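Local coordinates for La protein (PDB 1S29), which probably binds RNA, as the N-terminal La motif that makes up this fragment is a winged-helix domain acting through a conserved aromatic patch, at residues Glu42-Leu47 / Gly82-Arg86; Gln17-Phe22 / Leu50-Val56. Residues are numbered along the deposited sequence.

Contact 1: residues Glu42-Leu47 / Gly82-Arg86; sequences EGFVSL and GLMVR
Two short antiparallel strands pair at one edge of the winged-helix sheet. The chain turns at G43 (phi/psi 74/21, easiest for glycine), extends through F44, V45 and S46, and enters a helix at L47; G82 (64/25) and L83 (-109/-9) form the turn before strand 84-87.

V45 and V85 form a hydrogen-bonded pair (V45 N to V85 O and V85 N to V45 O, 2.9 Å each), and L47 N to L83 O, also 2.9 Å, carries the pairing into the helix. S46 and M84 are a non-hydrogen-bonded pair, CA to CA 4.1 Å. S46 (chi1 p) is the N-cap: its OG caps a backbone N just past the segment and hydrogen-bonds to T49 OG1.

Beta-branched V45 and V85, suited to strands, share one sheet face; L47 CD2 meets V85 CG1 at 3.7 Å.

R86 (chi1 p, chi2 and chi3 t) places CD 3.7 Å from the F44 ring centroid (chi1 m), a CH-pi contact, and selenomethionine M84 (chi1 m, chi2 t, chi3 p) brings SE obliquely to 5.3 Å from it, a Met-aromatic contact.

Backbone bonds thus fix register, aliphatics fill the core, and F44 packs on R86 CD while R86 NH1 hydrogen-bonds just outside these segments.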
loop_
_atom_site.group_PDB
_atom_site.type_symbol
_atom_site.label_atom_id
_atom_site.label_comp_id
_atom_site.label_asym_id
_atom_site.label_seq_id
_atom_site.Cartn_x
_atom_site.Cartn_y
_atom_site.Cartn_z
ATOM N N GLU A 42 9.500 -0.650 12.171
ATOM C CA GLU A 42 8.048 -0.732 12.154
ATOM C C GLU A 42 7.534 -1.367 10.868
ATOM O O GLU A 42 6.346 -1.678 10.744
ATOM C CB GLU A 42 7.462 0.674 12.358
ATOM C CG GLU A 42 7.953 1.339 13.663
ATOM C CD GLU A 42 7.542 2.802 13.804
ATOM O OE1 GLU A 42 6.326 3.086 13.884
ATOM O OE2 GLU A 42 8.440 3.669 13.846
ATOM N N GLY A 43 8.447 -1.588 9.924
ATOM C CA GLY A 43 8.074 -2.191 8.656
ATOM C C GLY A 43 7.318 -1.247 7.742
ATOM O O GLY A 43 6.597 -1.681 6.842
ATOM N N PHE A 44 7.458 0.051 7.990
ATOM C CA PHE A 44 6.796 1.053 7.166
ATOM C C PHE A 44 7.427 1.159 5.778
ATOM O O PHE A 44 8.659 1.125 5.626
ATOM C CB PHE A 44 6.845 2.426 7.853
ATOM C CG PHE A 44 5.692 2.687 8.787
ATOM C CD1 PHE A 44 5.910 2.939 10.137
ATOM C CD2 PHE A 44 4.386 2.697 8.307
ATOM C CE1 PHE A 44 4.838 3.197 10.997
ATOM C CE2 PHE A 44 3.313 2.954 9.155
ATOM C CZ PHE A 44 3.543 3.204 10.508
ATOM N N VAL A 45 6.564 1.289 4.775
ATOM C CA VAL A 45 6.974 1.428 3.377
ATOM C C VAL A 45 6.296 2.692 2.847
ATOM O O VAL A 45 5.094 2.868 3.031
ATOM C CB VAL A 45 6.503 0.222 2.531
ATOM C CG1 VAL A 45 6.851 0.458 1.066
ATOM C CG2 VAL A 45 7.166 -1.063 3.029
ATOM N N SER A 46 7.055 3.576 2.202
ATOM C CA SER A 46 6.474 4.818 1.697
ATOM C C SER A 46 5.452 4.574 0.597
ATOM O O SER A 46 5.616 3.676 -0.228
ATOM C CB SER A 46 7.565 5.762 1.184
ATOM O OG SER A 46 8.145 5.302 -0.036
ATOM N N LEU A 47 4.393 5.379 0.599
ATOM C CA LEU A 47 3.359 5.237 -0.410
ATOM C C LEU A 47 3.938 5.593 -1.782
ATOM O O LEU A 47 3.457 5.101 -2.800
ATOM C CB LEU A 47 2.141 6.113 -0.069
ATOM C CG LEU A 47 1.410 5.813 1.249
ATOM C CD1 LEU A 47 0.121 6.625 1.312
ATOM C CD2 LEU A 47 1.093 4.333 1.351
ATOM N N GLY A 82 0.557 9.908 7.240
ATOM C CA GLY A 82 -0.058 9.442 6.010
ATOM C C GLY A 82 0.847 9.338 4.793
ATOM O O GLY A 82 0.372 9.414 3.661
ATOM N N LEU A 83 2.146 9.164 5.007
ATOM C CA LEU A 83 3.066 9.042 3.888
ATOM C C LEU A 83 3.588 7.614 3.770
ATOM O O LEU A 83 4.244 7.273 2.790
ATOM C CB LEU A 83 4.244 10.010 4.050
ATOM C CG LEU A 83 3.891 11.494 4.131
ATOM C CD1 LEU A 83 5.172 12.298 4.108
ATOM C CD2 LEU A 83 3.000 11.899 2.967
HETATM N N MSE A 84 3.286 6.787 4.766
HETATM C CA MSE A 84 3.753 5.398 4.755
HETATM C C MSE A 84 2.680 4.418 5.217
HETATM O O MSE A 84 1.667 4.801 5.795
HETATM C CB MSE A 84 4.987 5.248 5.654
HETATM C CG MSE A 84 6.061 6.301 5.431
HETATM SE SE MSE A 84 7.672 5.990 6.479
HETATM C CE MSE A 84 8.569 4.800 5.232
ATOM N N VAL A 85 2.910 3.135 4.961
ATOM C CA VAL A 85 1.970 2.110 5.382
ATOM C C VAL A 85 2.752 0.869 5.800
ATOM O O VAL A 85 3.833 0.607 5.280
ATOM C CB VAL A 85 0.984 1.742 4.240
ATOM C CG1 VAL A 85 1.738 1.130 3.065
ATOM C CG2 VAL A 85 -0.088 0.785 4.768
ATOM N N ARG A 86 2.206 0.126 6.758
ATOM C CA ARG A 86 2.845 -1.089 7.246
ATOM C C ARG A 86 1.810 -2.189 7.431
ATOM O O ARG A 86 0.604 -1.924 7.454
ATOM C CB ARG A 86 3.535 -0.831 8.589
ATOM C CG ARG A 86 2.579 -0.480 9.730
ATOM C CD ARG A 86 3.354 -0.296 11.020
ATOM N NE ARG A 86 2.514 0.160 12.127
ATOM C CZ ARG A 86 1.629 -0.597 12.769
ATOM N NH1 ARG A 86 1.447 -1.863 12.424
ATOM N NH2 ARG A 86 0.930 -0.089 13.777
#

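Contact 2: residues Gln17-Phe22 / Leu50-Val56; sequences QVEFYF and LLTFKRV
L50 forms the apolar centre, its CD1 lying 3.8 Å from V18 CG1 and its CD2 4.0 Å from F22 CE2. V56 (chi1 t) extends this core: its CG2 is 4.3 Å from both V18 CG2 and Y21 CE1. The aliphatic side chains of V18, L50 and V56 fill the buried space between the segments. CA atoms come nearest at Q17-R55 (6.3 Å), and Y21 lies opposite F53 (8.9 Å). A type I turn runs from L50 to F53, with F53 N to L50 O 3.0 Å, and F53 (-82/136) occupies the N-cap position of helix 54-57.

Further out, Y21 (chi1 m) presents its ring face to the edge of F53 (chi1 m), centroids 5.1 Å apart and planes at 56°, an edge-to-face pair. Tyrosine suits this place because its ring packs while its OH accepts a hydrogen bond from R55 N, 3.0 Å away.

At the polar edge the extended R55 (chi1 m, the rest near t) lays its guanidinium flat on F20 (chi1 t), centres 3.9 Å apart and planes at 10°, a cation-pi stack. One water joins Q17 NE2 to R55 O, 2.7 Å from each.

F53 leans on F32 and L33 of helix 31-37, V18 and F22 reach L76 of strand 76-78, and L50 meets V85 of strand 84-87.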
loop_
_atom_site.group_PDB
_atom_site.type_symbol
_atom_site.label_atom_id
_atom_site.label_comp_id
_atom_site.label_asym_id
_atom_site.label_seq_id
_atom_site.Cartn_x
_atom_site.Cartn_y
_atom_site.Cartn_z
ATOM N N GLN A 17 -5.400 -4.433 -3.798
ATOM C CA GLN A 17 -4.139 -4.578 -4.524
ATOM C C GLN A 17 -2.975 -4.276 -3.580
ATOM O O GLN A 17 -1.933 -4.923 -3.654
ATOM C CB GLN A 17 -4.100 -3.642 -5.737
ATOM C CG GLN A 17 -5.158 -3.953 -6.792
ATOM C CD GLN A 17 -4.840 -5.206 -7.600
ATOM O OE1 GLN A 17 -4.565 -6.269 -7.047
ATOM N NE2 GLN A 17 -4.886 -5.079 -8.923
ATOM N N VAL A 18 -3.145 -3.287 -2.703
ATOM C CA VAL A 18 -2.094 -2.957 -1.743
ATOM C C VAL A 18 -2.004 -4.109 -0.742
ATOM O O VAL A 18 -0.911 -4.536 -0.376
ATOM C CB VAL A 18 -2.384 -1.625 -0.989
ATOM C CG1 VAL A 18 -1.309 -1.380 0.074
ATOM C CG2 VAL A 18 -2.406 -0.462 -1.972
ATOM N N GLU A 19 -3.153 -4.627 -0.312
ATOM C CA GLU A 19 -3.152 -5.745 0.620
ATOM C C GLU A 19 -2.486 -6.951 -0.052
ATOM O O GLU A 19 -1.856 -7.770 0.612
ATOM C CB GLU A 19 -4.585 -6.086 1.049
ATOM C CG GLU A 19 -5.261 -4.938 1.766
ATOM C CD GLU A 19 -6.695 -5.233 2.161
ATOM O OE1 GLU A 19 -7.354 -6.056 1.490
ATOM O OE2 GLU A 19 -7.170 -4.625 3.142
ATOM N N PHE A 20 -2.624 -7.048 -1.370
ATOM C CA PHE A 20 -2.024 -8.151 -2.125
ATOM C C PHE A 20 -0.509 -8.148 -1.984
ATOM O O PHE A 20 0.104 -9.171 -1.681
ATOM C CB PHE A 20 -2.386 -8.026 -3.610
ATOM C CG PHE A 20 -1.710 -9.038 -4.504
ATOM C CD1 PHE A 20 -2.216 -10.328 -4.636
ATOM C CD2 PHE A 20 -0.585 -8.683 -5.245
ATOM C CE1 PHE A 20 -1.615 -11.250 -5.498
ATOM C CE2 PHE A 20 0.025 -9.597 -6.112
ATOM C CZ PHE A 20 -0.495 -10.886 -6.236
ATOM N N TYR A 21 0.103 -6.994 -2.209
ATOM C CA TYR A 21 1.550 -6.905 -2.111
ATOM C C TYR A 21 2.063 -7.202 -0.709
ATOM O O TYR A 21 3.162 -7.733 -0.547
ATOM C CB TYR A 21 2.024 -5.521 -2.568
ATOM C CG TYR A 21 1.943 -5.324 -4.068
ATOM C CD1 TYR A 21 1.096 -4.371 -4.626
ATOM C CD2 TYR A 21 2.718 -6.097 -4.932
ATOM C CE1 TYR A 21 1.023 -4.191 -6.010
ATOM C CE2 TYR A 21 2.649 -5.925 -6.317
ATOM C CZ TYR A 21 1.802 -4.971 -6.846
ATOM O OH TYR A 21 1.747 -4.790 -8.212
ATOM N N PHE A 22 1.264 -6.873 0.301
ATOM C CA PHE A 22 1.652 -7.106 1.691
ATOM C C PHE A 22 1.125 -8.408 2.291
ATOM O O PHE A 22 1.313 -8.658 3.473
ATOM C CB PHE A 22 1.192 -5.936 2.563
ATOM C CG PHE A 22 2.035 -4.697 2.418
ATOM C CD1 PHE A 22 3.276 -4.606 3.045
ATOM C CD2 PHE A 22 1.590 -3.621 1.663
ATOM C CE1 PHE A 22 4.056 -3.460 2.920
ATOM C CE2 PHE A 22 2.364 -2.470 1.533
ATOM C CZ PHE A 22 3.596 -2.387 2.160
ATOM N N LEU A 50 4.977 2.481 -3.253
ATOM C CA LEU A 50 3.843 1.694 -3.729
ATOM C C LEU A 50 3.376 2.161 -5.106
ATOM O O LEU A 50 2.934 1.358 -5.927
ATOM C CB LEU A 50 2.692 1.760 -2.726
ATOM C CG LEU A 50 2.992 1.115 -1.370
ATOM C CD1 LEU A 50 1.686 0.929 -0.616
ATOM C CD2 LEU A 50 3.686 -0.224 -1.554
ATOM N N LEU A 51 3.497 3.458 -5.362
ATOM C CA LEU A 51 3.091 4.013 -6.644
ATOM C C LEU A 51 3.898 3.455 -7.814
ATOM O O LEU A 51 3.485 3.576 -8.970
ATOM C CB LEU A 51 3.214 5.537 -6.620
ATOM C CG LEU A 51 2.147 6.303 -5.838
ATOM C CD1 LEU A 51 2.435 7.789 -5.911
ATOM C CD2 LEU A 51 0.778 6.014 -6.429
ATOM N N THR A 52 5.044 2.844 -7.523
ATOM C CA THR A 52 5.880 2.292 -8.587
ATOM C C THR A 52 5.516 0.855 -8.949
ATOM O O THR A 52 5.990 0.324 -9.954
ATOM C CB THR A 52 7.378 2.341 -8.216
ATOM O OG1 THR A 52 7.660 1.376 -7.193
ATOM C CG2 THR A 52 7.756 3.739 -7.728
ATOM N N PHE A 53 4.672 0.227 -8.136
ATOM C CA PHE A 53 4.250 -1.148 -8.389
ATOM C C PHE A 53 3.124 -1.153 -9.415
ATOM O O PHE A 53 2.202 -0.347 -9.336
ATOM C CB PHE A 53 3.785 -1.803 -7.087
ATOM C CG PHE A 53 4.863 -1.910 -6.043
ATOM C CD1 PHE A 53 4.548 -2.285 -4.743
ATOM C CD2 PHE A 53 6.194 -1.640 -6.358
ATOM C CE1 PHE A 53 5.542 -2.390 -3.771
ATOM C CE2 PHE A 53 7.191 -1.742 -5.396
ATOM C CZ PHE A 53 6.864 -2.118 -4.099
ATOM N N LYS A 54 3.216 -2.073 -10.371
ATOM C CA LYS A 54 2.250 -2.204 -11.460
ATOM C C LYS A 54 0.768 -2.157 -11.113
ATOM O O LYS A 54 0.003 -1.434 -11.757
ATOM C CB LYS A 54 2.505 -3.501 -12.235
ATOM C CG LYS A 54 1.475 -3.751 -13.332
ATOM C CD LYS A 54 1.474 -5.189 -13.826
ATOM C CE LYS A 54 0.362 -5.385 -14.849
ATOM N NZ LYS A 54 0.234 -6.785 -15.325
ATOM N N ARG A 55 0.358 -2.935 -10.119
ATOM C CA ARG A 55 -1.054 -2.982 -9.757
ATOM C C ARG A 55 -1.567 -1.691 -9.133
ATOM O O ARG A 55 -2.775 -1.456 -9.073
ATOM C CB ARG A 55 -1.322 -4.180 -8.842
ATOM C CG ARG A 55 -0.972 -5.508 -9.504
ATOM C CD ARG A 55 -1.463 -6.686 -8.704
ATOM N NE ARG A 55 -1.178 -7.948 -9.379
ATOM C CZ ARG A 55 -1.779 -9.098 -9.094
ATOM N NH1 ARG A 55 -2.706 -9.144 -8.144
ATOM N NH2 ARG A 55 -1.457 -10.198 -9.764
ATOM N N VAL A 56 -0.651 -0.848 -8.669
ATOM C CA VAL A 56 -1.047 0.429 -8.089
ATOM C C VAL A 56 -0.964 1.505 -9.171
ATOM O O VAL A 56 -1.879 2.315 -9.333
ATOM C CB VAL A 56 -0.127 0.818 -6.916
ATOM C CG1 VAL A 56 -0.412 2.247 -6.477
ATOM C CG2 VAL A 56 -0.349 -0.139 -5.752
HETATM O O HOH W 1 -5.048 -2.626 -10.080
#

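Contacts 1 and 2, their centres 13 Å apart, share one hydrophobic core. V85 CG1 of contact 1 lies 3.7 Å from L50 CD1 and 4.0 Å from F22 CE2 of contact 2, and V45 CG2 comes within 3.9 Å of F22 CZ, so the sheet face bearing V45 and V85 packs against the helical layer. Helix 47-50 starts in contact 1 and delivers L50 into contact 2, so one short helix links the two contacts along the chain. No RNA is present, but F20, Y21 and F53, clustered in contact 2, are probably part of the La motif's conserved aromatic patch; contact 1 lies on the sheet side of the same core.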